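Local atomic coordinates of invasion protein INVA (Salmonella enterica, PDB entry 2X49), a protein that helps Salmonella invade intestinal epithelial cells as an inner-membrane component of the type III secretion export apparatus, represented here by its C-terminal domain. Residues 16-21 with 73-78; 85-90 with 118-123; 156-159 with 164-167; 187-192 with 224-229. All coordinates share one frame; numbering follows the deposited sequence.

Contact 1: residues 16-21 with 73-78; sequences KSRRED and VYFDLM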
# COMPACT_ATOMS: atom_id res chain seq x y z
N LYS A 16 -18.01 21.46 0.69
CA LYS A 16 -18.80 22.20 1.68
C LYS A 16 -20.08 21.45 2.03
O LYS A 16 -20.46 21.34 3.20
CB LYS A 16 -19.07 23.63 1.21
CG LYS A 16 -19.77 24.50 2.21
CD LYS A 16 -19.99 25.94 1.72
CE LYS A 16 -18.69 26.76 1.49
NZ LYS A 16 -17.71 26.73 2.63
N SER A 17 -20.65 20.86 1.00
CA SER A 17 -21.91 20.10 1.12
C SER A 17 -21.82 18.82 1.91
O SER A 17 -22.85 18.26 2.28
CB SER A 17 -22.50 19.71 -0.25
OG SER A 17 -21.65 18.81 -0.95
N ARG A 18 -20.60 18.34 2.14
CA ARG A 18 -20.36 17.08 2.87
C ARG A 18 -19.69 17.27 4.22
O ARG A 18 -19.55 16.35 5.01
CB ARG A 18 -19.51 16.10 2.02
CG ARG A 18 -20.13 15.71 0.67
CD ARG A 18 -21.18 14.71 0.80
NE ARG A 18 -21.54 14.16 -0.50
CZ ARG A 18 -22.57 13.33 -0.71
NH1 ARG A 18 -23.33 12.97 0.31
NH2 ARG A 18 -22.80 12.85 -1.92
N ARG A 19 -19.25 18.50 4.48
CA ARG A 19 -18.39 18.79 5.66
C ARG A 19 -19.04 18.36 6.97
O ARG A 19 -18.40 17.69 7.83
CB ARG A 19 -17.99 20.29 5.69
CG ARG A 19 -17.31 20.82 6.94
CD ARG A 19 -15.80 20.46 6.82
NE ARG A 19 -15.05 21.05 7.92
CZ ARG A 19 -14.49 22.26 7.94
NH1 ARG A 19 -14.57 23.09 6.91
NH2 ARG A 19 -13.89 22.69 9.04
N GLU A 20 -20.30 18.72 7.14
CA GLU A 20 -20.98 18.46 8.42
C GLU A 20 -21.08 16.94 8.63
O GLU A 20 -20.86 16.42 9.71
CB GLU A 20 -22.35 19.14 8.49
CG GLU A 20 -23.08 18.88 9.75
CD GLU A 20 -24.39 19.69 9.85
OE1 GLU A 20 -25.00 19.97 8.79
OE2 GLU A 20 -24.82 20.00 10.97
N ASP A 21 -21.42 16.23 7.57
CA ASP A 21 -21.56 14.76 7.64
C ASP A 21 -20.24 14.05 7.93
O ASP A 21 -20.22 13.08 8.65
CB ASP A 21 -22.15 14.15 6.38
CG ASP A 21 -23.64 14.37 6.29
OD1 ASP A 21 -24.26 14.89 7.25
OD2 ASP A 21 -24.20 14.02 5.23
N VAL A 73 -15.06 9.74 -4.37
CA VAL A 73 -15.78 8.88 -3.47
C VAL A 73 -17.27 9.19 -3.64
O VAL A 73 -17.66 10.30 -3.35
CB VAL A 73 -15.38 9.13 -1.99
CG1 VAL A 73 -16.25 8.30 -1.00
CG2 VAL A 73 -13.90 8.86 -1.75
N TYR A 74 -18.05 8.22 -4.10
CA TYR A 74 -19.52 8.39 -4.22
C TYR A 74 -20.15 8.03 -2.90
O TYR A 74 -20.58 6.91 -2.65
CB TYR A 74 -20.11 7.64 -5.45
CG TYR A 74 -19.72 8.31 -6.75
CD1 TYR A 74 -20.48 9.36 -7.28
CD2 TYR A 74 -18.59 7.93 -7.47
CE1 TYR A 74 -20.12 10.01 -8.37
CE2 TYR A 74 -18.22 8.57 -8.59
CZ TYR A 74 -18.99 9.60 -9.07
OH TYR A 74 -18.64 10.30 -10.20
N PHE A 75 -20.28 9.05 -2.07
CA PHE A 75 -20.70 8.92 -0.67
C PHE A 75 -22.05 8.23 -0.49
O PHE A 75 -22.29 7.54 0.51
CB PHE A 75 -20.76 10.28 0.05
CG PHE A 75 -19.40 10.90 0.27
CD1 PHE A 75 -18.57 10.40 1.23
CD2 PHE A 75 -18.94 11.92 -0.55
CE1 PHE A 75 -17.31 10.95 1.43
CE2 PHE A 75 -17.65 12.47 -0.37
CZ PHE A 75 -16.86 11.98 0.62
N ASP A 76 -22.90 8.39 -1.48
CA ASP A 76 -24.28 7.86 -1.41
C ASP A 76 -24.44 6.49 -2.12
O ASP A 76 -25.53 5.94 -2.17
CB ASP A 76 -25.28 8.90 -1.98
CG ASP A 76 -25.15 10.29 -1.30
OD1 ASP A 76 -24.87 10.33 -0.10
OD2 ASP A 76 -25.29 11.31 -2.01
N LEU A 77 -23.32 5.97 -2.65
CA LEU A 77 -23.31 4.69 -3.43
C LEU A 77 -22.40 3.66 -2.73
O LEU A 77 -21.83 3.92 -1.69
CB LEU A 77 -22.88 4.90 -4.90
CG LEU A 77 -23.61 5.96 -5.77
CD1 LEU A 77 -23.06 6.10 -7.19
CD2 LEU A 77 -25.11 5.56 -5.79
N MET A 78 -22.31 2.49 -3.36
CA MET A 78 -21.52 1.35 -2.91
C MET A 78 -20.52 0.97 -3.98
O MET A 78 -20.84 0.86 -5.15
CB MET A 78 -22.43 0.13 -2.64
CG MET A 78 -23.40 0.33 -1.56
SD MET A 78 -22.66 0.49 0.06
CE MET A 78 -22.17 -1.23 0.34
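Arg18 reaches across from helix 16-24 and grips Asp76 end-on, each terminal nitrogen taking one carboxylate oxygen. Arg18 NH2 gives the straighter bond, to Asp76 OD2 at 2.9 Å, with the oxygen almost in the guanidinium plane; Arg18 NH1 meets Asp76 OD1 at 3.1 Å from the syn side. The two flat groups are turned 57° against each other, so the salt bridge is twisted rather than flat, and OD2 is approached from above the carboxylate plane. Phe75 takes one face of the same guanidinium: its CB sits 3.6 Å above the plane, over the centre, and its CD2 lies 3.4 Å from Arg18 NE. The ring itself is tilted strongly to the guanidinium and makes no parallel stack. A type I beta turn from Tyr74 to Leu77, closed by Leu77 N to Tyr74 O, carries both partners on consecutive residues in the link between strand 66-72 of the mixed sheet and strand 78-80 of the antiparallel sheet. Arg18 folds about its CB–CG bond (chi2 -78°) before extending to the turn. Its NE is hydrogen-bonded to the carbonyl of Asp56, which helps fix the rotation of the group, and Asn57 OD1 receives weak bonds from both Arg18 NH2 and Phe75 N. Farther in, Val73 CG1 lies over one face of the Phe75 ring, which also leans on Leu126 of helix 125-139.

Contact 2: residues 85-90 with 118-123; sequences DEVVSF and LGYVLR
Val87 CG2 packs obliquely against the phenol end of the Tyr120 ring, an off-centre CH-pi contact with CG2 4.2 Å from the centroid of the Tyr120 ring. The Val87 CG2 methyl is 3.8 Å from Tyr120 CZ. With CG1 anti to the backbone nitrogen (chi1 165°), the other branch, CG2, is left to meet the ring. At the ring's edge Glu86 takes over: Tyr120 OH donates to Glu86 OE1 at 2.7 Å, with OE1 close to the ring plane. The hydroxyl meets that oxygen from above the carboxylate plane, and carboxylate and ring stand steeply to each other, 76° apart. Ser84 OG is a second partner of the hydroxyl, so two hydrogen bonds hold it. A second apolar patch lies alongside, where Phe90 CE2 touches Leu118 CD1 at 3.8 Å. The carbonyl oxygen Glu86 O, from the short helix just before Phe90, lies 3.4 Å above the Phe90 ring plane, toward the rim. Between Leu118 and Tyr120, Gly119 leaves the preceding helix through a Schellman motif with positive phi, and the chain turns there toward strand 122-124. The contact joins the weakly bonded helix 86-89, at the protein surface, to the connection from helix 109-116 to strand 122-124, while Tyr120 also rests on Leu115 of that helix and on Val80 of strand 78-80.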
# COMPACT_ATOMS: atom_id res chain seq x y z
N ASP A 85 -17.71 -7.09 -16.16
CA ASP A 85 -18.53 -6.51 -17.26
C ASP A 85 -19.86 -7.22 -17.31
O ASP A 85 -20.85 -6.76 -17.89
CB ASP A 85 -17.85 -6.64 -18.62
CG ASP A 85 -16.89 -5.51 -18.90
OD1 ASP A 85 -17.11 -4.40 -18.37
OD2 ASP A 85 -15.94 -5.73 -19.67
N GLU A 86 -19.86 -8.38 -16.67
CA GLU A 86 -21.08 -9.17 -16.56
C GLU A 86 -22.20 -8.34 -15.93
O GLU A 86 -23.40 -8.54 -16.19
CB GLU A 86 -20.83 -10.51 -15.83
CG GLU A 86 -21.87 -10.93 -14.82
CD GLU A 86 -21.56 -12.28 -14.12
OE1 GLU A 86 -21.53 -12.26 -12.86
OE2 GLU A 86 -21.35 -13.35 -14.79
N VAL A 87 -21.79 -7.35 -15.16
CA VAL A 87 -22.74 -6.52 -14.40
C VAL A 87 -23.66 -5.75 -15.34
O VAL A 87 -24.84 -5.58 -15.10
CB VAL A 87 -22.02 -5.56 -13.43
CG1 VAL A 87 -22.97 -4.48 -12.93
CG2 VAL A 87 -21.40 -6.37 -12.28
N VAL A 88 -23.08 -5.30 -16.45
CA VAL A 88 -23.86 -4.53 -17.45
C VAL A 88 -24.89 -5.42 -18.20
O VAL A 88 -25.94 -4.97 -18.67
CB VAL A 88 -22.95 -3.81 -18.43
CG1 VAL A 88 -23.76 -3.26 -19.65
CG2 VAL A 88 -22.19 -2.76 -17.69
N SER A 89 -24.56 -6.70 -18.28
CA SER A 89 -25.46 -7.73 -18.86
C SER A 89 -26.75 -7.82 -18.13
O SER A 89 -27.78 -8.21 -18.68
CB SER A 89 -24.81 -9.10 -18.81
OG SER A 89 -23.87 -9.14 -19.84
N PHE A 90 -26.69 -7.45 -16.87
CA PHE A 90 -27.84 -7.62 -15.96
C PHE A 90 -28.72 -6.39 -15.96
O PHE A 90 -29.74 -6.30 -15.26
CB PHE A 90 -27.44 -7.85 -14.50
CG PHE A 90 -26.56 -9.00 -14.28
CD1 PHE A 90 -26.84 -10.25 -14.82
CD2 PHE A 90 -25.44 -8.86 -13.46
CE1 PHE A 90 -26.01 -11.34 -14.58
CE2 PHE A 90 -24.61 -9.94 -13.22
CZ PHE A 90 -24.90 -11.17 -13.78
N LEU A 118 -24.85 -12.74 -5.89
CA LEU A 118 -24.13 -13.36 -7.03
C LEU A 118 -22.65 -13.42 -6.74
O LEU A 118 -21.82 -13.81 -7.58
CB LEU A 118 -24.35 -12.57 -8.34
CG LEU A 118 -25.77 -12.49 -8.90
CD1 LEU A 118 -25.89 -11.25 -9.84
CD2 LEU A 118 -26.17 -13.76 -9.61
N GLY A 119 -22.33 -12.99 -5.53
CA GLY A 119 -20.99 -13.19 -4.98
C GLY A 119 -19.99 -12.09 -5.19
O GLY A 119 -18.80 -12.26 -4.98
N TYR A 120 -20.51 -10.96 -5.65
CA TYR A 120 -19.75 -9.67 -5.70
C TYR A 120 -19.54 -9.18 -4.27
O TYR A 120 -20.33 -9.46 -3.34
CB TYR A 120 -20.44 -8.60 -6.59
CG TYR A 120 -20.40 -8.96 -8.08
CD1 TYR A 120 -19.31 -8.62 -8.87
CD2 TYR A 120 -21.44 -9.65 -8.68
CE1 TYR A 120 -19.26 -8.97 -10.22
CE2 TYR A 120 -21.38 -10.02 -10.04
CZ TYR A 120 -20.30 -9.65 -10.80
OH TYR A 120 -20.22 -10.00 -12.13
N VAL A 121 -18.39 -8.55 -4.09
CA VAL A 121 -18.01 -7.97 -2.82
C VAL A 121 -18.16 -6.47 -2.90
O VAL A 121 -17.68 -5.84 -3.84
CB VAL A 121 -16.54 -8.34 -2.47
CG1 VAL A 121 -16.03 -7.51 -1.34
CG2 VAL A 121 -16.43 -9.83 -2.16
N LEU A 122 -18.87 -5.92 -1.92
CA LEU A 122 -19.14 -4.48 -1.87
C LEU A 122 -18.43 -3.83 -0.72
O LEU A 122 -18.17 -4.41 0.34
CB LEU A 122 -20.65 -4.19 -1.76
CG LEU A 122 -21.60 -4.77 -2.79
CD1 LEU A 122 -23.02 -4.64 -2.21
CD2 LEU A 122 -21.55 -4.07 -4.14
N ARG A 123 -18.08 -2.59 -0.97
CA ARG A 123 -17.50 -1.73 0.04
C ARG A 123 -18.27 -0.40 0.16
O ARG A 123 -18.56 0.25 -0.83
CB ARG A 123 -16.03 -1.45 -0.34
CG ARG A 123 -15.17 -0.90 0.74
CD ARG A 123 -13.71 -0.71 0.25
NE ARG A 123 -13.03 -2.00 0.19
CZ ARG A 123 -11.92 -2.28 -0.50
NH1 ARG A 123 -11.33 -1.37 -1.25
NH2 ARG A 123 -11.46 -3.52 -0.47

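Contact 3: residues 156-159 with 164-167; sequences QLEA and LLKE
Leu165 and Glu158 make the closest contact, and it is one of packing alone, for no hydrogen bond passes between residues 156-159 and 164-167. The CD2 methyl of Leu165 is 3.2 Å from Glu158 CB, a tight approach, and 3.8 Å from Glu158 CG. The two side chains cross at about a right angle. Glu158 is extended, its CG pointing away from the backbone N (chi1 172°), which brings the carboxylate alongside the leucine. The last torsion, chi3 near zero (-6°), curls OE1 back to the side of CB, and Leu165 CD2 sits against both; Glu158 OE1 ends 3.1 Å from Leu165 CD2 as a close but nonbonded neighbour.

The purely apolar part is looser. The other branch of Leu165, CD1, stands 4.4 Å from Leu157 CD2, one residue back from Glu158 on the same helix. Leu165 thus divides its methyls between the hydrocarbon of an acidic residue and a buried leucine. Leu157 continues this apolar side to Met194 and Met198 of helix 194-204, and Leu164 also packs on Met198, so that both helices share one neighbour.

Within 156-159 the backbone bond from Ala159 N to Gln156 O is weak, at 3.4 Å. The next helix begins a few residues later, and the CA atoms of Glu158 and Leu165 are only 5.8 Å apart. These are two consecutive helices joined by a short loop, the end of helix 147-158 packed on the first turn of helix 162-169, within the all-helical run that extends from helix 125-139 to helix 223-231.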
# COMPACT_ATOMS: atom_id res chain seq x y z
N GLN A 156 9.79 1.72 23.77
CA GLN A 156 8.57 1.04 24.23
C GLN A 156 8.84 -0.44 24.30
O GLN A 156 8.42 -1.14 25.21
CB GLN A 156 7.38 1.31 23.29
CG GLN A 156 6.83 2.75 23.33
CD GLN A 156 5.63 3.00 22.40
OE1 GLN A 156 5.79 2.69 21.11
NE2 GLN A 156 4.58 3.46 22.84
N LEU A 157 9.57 -0.91 23.31
CA LEU A 157 9.84 -2.35 23.16
C LEU A 157 10.81 -2.79 24.23
O LEU A 157 10.77 -3.90 24.75
CB LEU A 157 10.40 -2.67 21.76
CG LEU A 157 10.61 -4.17 21.49
CD1 LEU A 157 9.46 -4.76 20.68
CD2 LEU A 157 11.96 -4.43 20.78
N GLU A 158 11.69 -1.87 24.56
CA GLU A 158 12.79 -2.16 25.46
C GLU A 158 12.25 -2.45 26.82
O GLU A 158 12.80 -3.22 27.60
CB GLU A 158 13.78 -1.00 25.56
CG GLU A 158 14.81 -1.26 26.63
CD GLU A 158 15.97 -0.29 26.60
OE1 GLU A 158 16.02 0.54 25.67
OE2 GLU A 158 16.82 -0.36 27.51
N ALA A 159 11.14 -1.79 27.07
CA ALA A 159 10.47 -1.83 28.37
C ALA A 159 9.94 -3.21 28.59
O ALA A 159 9.55 -3.59 29.69
CB ALA A 159 9.34 -0.80 28.44
N LEU A 164 16.49 -8.30 23.83
CA LEU A 164 16.28 -8.34 22.40
C LEU A 164 16.74 -7.01 21.77
O LEU A 164 17.44 -6.97 20.78
CB LEU A 164 14.81 -8.64 22.07
CG LEU A 164 14.42 -8.57 20.61
CD1 LEU A 164 15.22 -9.49 19.71
CD2 LEU A 164 12.91 -8.82 20.48
N LEU A 165 16.39 -5.93 22.43
CA LEU A 165 16.75 -4.60 21.92
C LEU A 165 18.28 -4.47 22.00
O LEU A 165 18.93 -3.99 21.08
CB LEU A 165 16.08 -3.47 22.73
CG LEU A 165 16.24 -2.06 22.13
CD1 LEU A 165 15.68 -2.04 20.74
CD2 LEU A 165 15.59 -1.01 22.97
N LYS A 166 18.83 -4.94 23.10
CA LYS A 166 20.29 -4.88 23.34
C LYS A 166 21.01 -5.51 22.15
O LYS A 166 21.98 -4.96 21.61
CB LYS A 166 20.70 -5.62 24.61
CG LYS A 166 20.50 -4.78 25.84
CD LYS A 166 21.01 -5.45 27.09
CE LYS A 166 22.49 -5.77 26.95
NZ LYS A 166 23.25 -4.55 26.55
N GLU A 167 20.52 -6.67 21.75
CA GLU A 167 21.20 -7.46 20.71
C GLU A 167 21.10 -6.81 19.35
O GLU A 167 22.04 -6.76 18.55
CB GLU A 167 20.65 -8.89 20.64
CG GLU A 167 21.38 -9.81 19.64
CD GLU A 167 22.91 -9.98 19.84
OE1 GLU A 167 23.44 -9.70 20.94
OE2 GLU A 167 23.57 -10.43 18.87

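Contact 4: residues 187-192 with 224-229; sequences ERVSVR and RYICHK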
# COMPACT_ATOMS: atom_id res chain seq x y z
N GLU A 187 5.80 0.27 1.39
CA GLU A 187 5.27 -0.83 0.54
C GLU A 187 4.03 -1.50 1.18
O GLU A 187 3.61 -2.63 0.85
CB GLU A 187 6.37 -1.87 0.21
CG GLU A 187 7.42 -1.32 -0.79
CD GLU A 187 8.26 -2.44 -1.44
OE1 GLU A 187 9.48 -2.56 -1.13
OE2 GLU A 187 7.72 -3.25 -2.23
N ARG A 188 3.45 -0.77 2.10
CA ARG A 188 2.16 -1.11 2.74
C ARG A 188 2.24 -2.30 3.70
O ARG A 188 1.29 -3.06 3.93
CB ARG A 188 1.09 -1.29 1.64
CG ARG A 188 0.28 -0.06 1.53
CD ARG A 188 -0.17 0.30 0.11
NE ARG A 188 -1.14 -0.64 -0.28
CZ ARG A 188 -1.53 -0.89 -1.52
NH1 ARG A 188 -0.97 -0.31 -2.56
NH2 ARG A 188 -2.48 -1.78 -1.69
N VAL A 189 3.43 -2.51 4.21
CA VAL A 189 3.68 -3.55 5.25
C VAL A 189 3.63 -2.93 6.64
O VAL A 189 4.29 -1.89 6.90
CB VAL A 189 5.04 -4.23 5.04
CG1 VAL A 189 5.26 -5.24 6.15
CG2 VAL A 189 5.06 -4.85 3.65
N SER A 190 2.78 -3.47 7.51
CA SER A 190 2.63 -2.94 8.86
C SER A 190 3.85 -3.18 9.71
O SER A 190 4.52 -4.22 9.58
CB SER A 190 1.41 -3.59 9.59
OG SER A 190 1.26 -3.18 10.91
N VAL A 191 4.10 -2.25 10.60
CA VAL A 191 5.18 -2.38 11.61
C VAL A 191 4.67 -2.55 13.02
O VAL A 191 5.39 -2.38 14.01
CB VAL A 191 6.23 -1.28 11.52
CG1 VAL A 191 6.92 -1.36 10.14
CG2 VAL A 191 5.66 0.12 11.80
N ARG A 192 3.39 -2.87 13.12
CA ARG A 192 2.78 -3.14 14.43
C ARG A 192 3.47 -4.25 15.23
O ARG A 192 3.61 -4.15 16.43
CB ARG A 192 1.28 -3.48 14.30
CG ARG A 192 0.65 -3.74 15.65
CD ARG A 192 -0.86 -3.58 15.61
NE ARG A 192 -1.23 -2.17 15.78
CZ ARG A 192 -1.14 -1.51 16.92
NH1 ARG A 192 -0.78 -2.15 18.01
NH2 ARG A 192 -1.46 -0.22 16.98
N ARG A 224 4.06 -14.09 6.87
CA ARG A 224 2.72 -14.39 7.34
C ARG A 224 1.91 -13.11 7.50
O ARG A 224 0.75 -13.04 7.15
CB ARG A 224 2.77 -15.15 8.66
CG ARG A 224 1.46 -15.27 9.34
CD ARG A 224 1.63 -16.05 10.63
NE ARG A 224 0.37 -16.21 11.34
CZ ARG A 224 0.10 -17.19 12.20
NH1 ARG A 224 1.01 -18.13 12.47
NH2 ARG A 224 -1.08 -17.24 12.79
N TYR A 225 2.59 -12.11 8.01
CA TYR A 225 1.93 -10.82 8.38
C TYR A 225 1.64 -9.97 7.17
O TYR A 225 0.65 -9.24 7.10
CB TYR A 225 2.76 -10.10 9.45
CG TYR A 225 2.81 -10.97 10.68
CD1 TYR A 225 1.77 -10.93 11.61
CD2 TYR A 225 3.82 -11.88 10.88
CE1 TYR A 225 1.75 -11.81 12.73
CE2 TYR A 225 3.82 -12.74 11.98
CZ TYR A 225 2.77 -12.71 12.90
OH TYR A 225 2.73 -13.54 14.00
N ILE A 226 2.52 -10.09 6.19
CA ILE A 226 2.35 -9.39 4.92
C ILE A 226 1.15 -9.97 4.21
O ILE A 226 0.26 -9.27 3.75
CB ILE A 226 3.64 -9.50 4.08
CG1 ILE A 226 4.72 -8.60 4.70
CG2 ILE A 226 3.42 -9.06 2.61
CD1 ILE A 226 6.16 -8.79 4.21
N CYS A 227 1.13 -11.28 4.17
CA CYS A 227 0.09 -11.95 3.43
C CYS A 227 -1.31 -11.59 4.07
O CYS A 227 -2.26 -11.20 3.39
CB CYS A 227 0.42 -13.43 3.38
SG CYS A 227 -0.77 -14.53 2.60
N HIS A 228 -1.35 -11.71 5.37
CA HIS A 228 -2.63 -11.55 6.13
C HIS A 228 -3.18 -10.14 5.96
O HIS A 228 -4.40 -9.89 5.94
CB HIS A 228 -2.45 -11.88 7.61
CG HIS A 228 -2.59 -13.34 7.90
ND1 HIS A 228 -1.83 -14.41 7.54
CD2 HIS A 228 -3.61 -13.83 8.69
CE1 HIS A 228 -2.42 -15.52 8.09
NE2 HIS A 228 -3.49 -15.15 8.77
N LYS A 229 -2.27 -9.22 5.80
CA LYS A 229 -2.63 -7.81 5.62
C LYS A 229 -3.26 -7.53 4.26
O LYS A 229 -4.29 -6.88 4.15
CB LYS A 229 -1.44 -6.87 5.82
CG LYS A 229 -1.92 -5.41 5.94
CD LYS A 229 -0.80 -4.45 6.11
CE LYS A 229 -1.29 -3.03 5.85
NZ LYS A 229 -1.50 -2.74 4.41
O HOH W 1 1.85 -6.29 7.20
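A Schellman motif ends helix 174-185, and the chain leaving it packs along helix 223-231. Arg188, with positive phi, is the C-prime residue: its N bonds back to Leu185 O, and Val189 N to Leu184 O. The carbonyl of Arg188 then faces the second helix, where Lys229 NZ donates to Arg188 O at 2.8 Å, arriving 28° out of the carbonyl plane. Lys229 runs extended from its backbone and bends only at its last torsion (chi4 -75°), which swings the ammonium onto the oxygen; Lys229 CD passes 4.0 Å from Ser190 N. Tyr39 OH is a further partner of this ammonium. The Arg188 guanidinium is engaged elsewhere, in a salt bridge with Glu314, which probably offsets the nearness of the two positive groups. One turn back on the helix, Ile226 packs on Val189, both valine methyls meeting the same atom: Val189 CG1 is 3.7 Å and Val189 CG2 3.9 Å from Ile226 CG1. Cys227, the next residue, binds a mercury ion through SG. Beyond the apolar patch a water bridges the backbones, accepting from Ser190 N at 3.0 Å and donating weakly to Tyr225 O. The loop then tightens into an ST turn toward helix 194-204, in which Arg192 N donates to Ser190 OG at 3.1 Å in a nearly straight bond.

Overall arrangement
The four contacts follow one another along the chain, each closing before the next opens. Contacts 1 and 2, with centres 23 Å apart, adjoin through the antiparallel sheet: Met78 of strand 78-80 packs on Leu122 of the neighbouring strand 122-124, Met78 CE lying 3.9 Å from Leu122 CB. Contacts 3 and 4 belong to the helical run that follows, their centres 21 Å apart, with helix 194-204 near both. Contacts 2 and 3 lie on opposite sides of the chain's centre, about 50 Å between centres. Helix 125-139 touches Phe75 of contact 1 and Arg188 of contact 4; a single helix thus borders both the sheet region and the helical run of this C-terminal domain, which is cytoplasmic in this family.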